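Local coordinates for protein Cag-Z (PDB 1S2X) that is of unknown function but is encoded in the cag pathogenicity island of Helicobacter pylori, which specifies a type IV secretion system, at residues Glu61-Ile64 with Asn65-Asn69. The protein carries 1 engineered substitution. Residues are numbered along the deposited sequence; the frame is centred on the assembly and turned at random.
Sequences ELRI and NMQKN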
loop_
_atom_site.group_PDB
_atom_site.type_symbol
_atom_site.label_atom_id
_atom_site.label_comp_id
_atom_site.label_asym_id
_atom_site.label_seq_id
_atom_site.Cartn_x
_atom_site.Cartn_y
_atom_site.Cartn_z
ATOM N N GLU A 61 19.156 -16.308 -3.811
ATOM C CA GLU A 61 20.244 -15.520 -3.218
ATOM C C GLU A 61 19.841 -14.077 -2.986
ATOM O O GLU A 61 20.261 -13.416 -2.036
ATOM C CB GLU A 61 21.479 -15.598 -4.126
ATOM C CG GLU A 61 22.775 -15.132 -3.492
ATOM C CD GLU A 61 23.012 -15.786 -2.141
ATOM O OE1 GLU A 61 23.085 -17.032 -2.083
ATOM O OE2 GLU A 61 23.104 -15.064 -1.130
ATOM N N LEU A 62 19.016 -13.537 -3.884
ATOM C CA LEU A 62 18.479 -12.198 -3.700
ATOM C C LEU A 62 17.635 -12.118 -2.432
ATOM O O LEU A 62 17.733 -11.132 -1.705
ATOM C CB LEU A 62 17.628 -11.751 -4.904
ATOM C CG LEU A 62 17.092 -10.323 -4.858
ATOM C CD1 LEU A 62 18.220 -9.307 -4.718
ATOM C CD2 LEU A 62 16.271 -10.015 -6.102
ATOM N N ARG A 63 16.808 -13.132 -2.205
ATOM C CA ARG A 63 16.001 -13.144 -0.991
ATOM C C ARG A 63 16.903 -13.244 0.236
ATOM O O ARG A 63 16.641 -12.665 1.282
ATOM C CB ARG A 63 15.015 -14.312 -0.939
ATOM C CG ARG A 63 14.199 -14.416 0.360
ATOM C CD ARG A 63 13.240 -13.267 0.547
ATOM N NE ARG A 63 12.468 -13.196 1.776
ATOM C CZ ARG A 63 11.252 -13.716 1.937
ATOM N NH1 ARG A 63 10.672 -14.363 0.935
ATOM N NH2 ARG A 63 10.576 -13.626 3.075
ATOM N N ILE A 64 17.952 -14.036 0.100
ATOM C CA ILE A 64 18.855 -14.176 1.256
ATOM C C ILE A 64 19.530 -12.830 1.470
ATOM O O ILE A 64 19.666 -12.390 2.617
ATOM C CB ILE A 64 19.845 -15.334 1.089
ATOM C CG1 ILE A 64 19.213 -16.727 1.227
ATOM C CG2 ILE A 64 21.015 -15.222 2.064
ATOM C CD1 ILE A 64 20.071 -17.848 0.682
ATOM N N ASN A 65 19.924 -12.144 0.391
ATOM C CA ASN A 65 20.524 -10.813 0.579
ATOM C C ASN A 65 19.511 -9.829 1.141
ATOM O O ASN A 65 19.829 -8.939 1.936
ATOM C CB ASN A 65 21.130 -10.297 -0.738
ATOM C CG ASN A 65 22.473 -10.981 -0.936
ATOM O OD1 ASN A 65 23.124 -11.205 0.078
ATOM N ND2 ASN A 65 22.876 -11.328 -2.146
HETATM N N MSE A 66 18.244 -9.968 0.754
HETATM C CA MSE A 66 17.212 -9.106 1.342
HETATM C C MSE A 66 17.166 -9.350 2.853
HETATM O O MSE A 66 17.127 -8.435 3.690
HETATM C CB MSE A 66 15.859 -9.384 0.703
HETATM C CG MSE A 66 15.520 -8.872 -0.687
HETATM SE SE MSE A 66 13.973 -9.596 -1.340
HETATM C CE MSE A 66 12.841 -8.505 -0.446
ATOM N N GLN A 67 17.157 -10.597 3.309
ATOM C CA GLN A 67 17.048 -10.855 4.757
ATOM C C GLN A 67 18.262 -10.335 5.507
ATOM O O GLN A 67 18.162 -9.721 6.564
ATOM C CB GLN A 67 16.901 -12.348 5.055
ATOM C CG GLN A 67 15.705 -13.026 4.394
ATOM C CD GLN A 67 14.461 -13.107 5.251
ATOM O OE1 GLN A 67 13.694 -14.078 5.240
ATOM N NE2 GLN A 67 14.204 -12.066 6.029
ATOM N N LYS A 68 19.440 -10.583 4.959
ATOM C CA LYS A 68 20.678 -10.133 5.568
ATOM C C LYS A 68 20.752 -8.613 5.659
ATOM O O LYS A 68 21.502 -8.104 6.505
ATOM C CB LYS A 68 21.893 -10.642 4.792
ATOM C CG LYS A 68 22.137 -12.146 4.876
ATOM C CD LYS A 68 23.312 -12.486 3.968
ATOM C CE LYS A 68 23.916 -13.839 4.275
ATOM N NZ LYS A 68 24.929 -14.193 3.235
ATOM N N ASN A 69 20.011 -7.897 4.824
ATOM C CA ASN A 69 20.050 -6.432 4.817
ATOM C C ASN A 69 18.846 -5.839 5.540
ATOM O O ASN A 69 18.559 -4.649 5.445
ATOM C CB ASN A 69 20.126 -5.918 3.372
ATOM C CG ASN A 69 21.537 -6.009 2.818
ATOM O OD1 ASN A 69 22.026 -7.052 2.384
ATOM N ND2 ASN A 69 22.214 -4.868 2.839
HETATM O O HOH W 1 25.101 -12.993 -2.565
HETATM O O HOH W 2 24.452 -13.664 0.824
#
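The amides of Asn65, Met66, Gln67 and Lys68 donate successive i+4 to i hydrogen bonds of the alpha helix to Glu61 O, Leu62 O, Arg63 O and Ile64 O, the last being the straightest (N-H...O 169°). On the solvent-facing flank the Glu61 carboxylate and the Asn65 amide approach with their planes 60° apart and are joined through water. One molecule accepts from Asn65 ND2 at 2.8 Å and donates weakly to Glu61 OE2; the second donates to Glu61 OE2 at 2.8 Å and to Asn65 OD1 at 2.9 Å, and lies so close to Lys68 NZ, 2.5 Å, that this length is doubtful. Lys68 gets there as an extended chain running alongside Ile64, its CE 3.9 Å from Ile64 CG2. This is the last part of helix 52-68 in an all-alpha protein, and Asn69 is the first residue to leave helical geometry. The buried face carries Leu62 and Met66, modelled as selenomethionine, which both pack on Phe38 of helix 31-43 and on Leu159. With CG opposite the backbone N (chi1 177°) and a bend at chi2, Arg63 carries its NH1 to a hydrogen bond with Ile158 O, while Gln67 OE1 stays 3.8 Å from both Arg63 NE and Arg63 NH2, too far for a hydrogen bond.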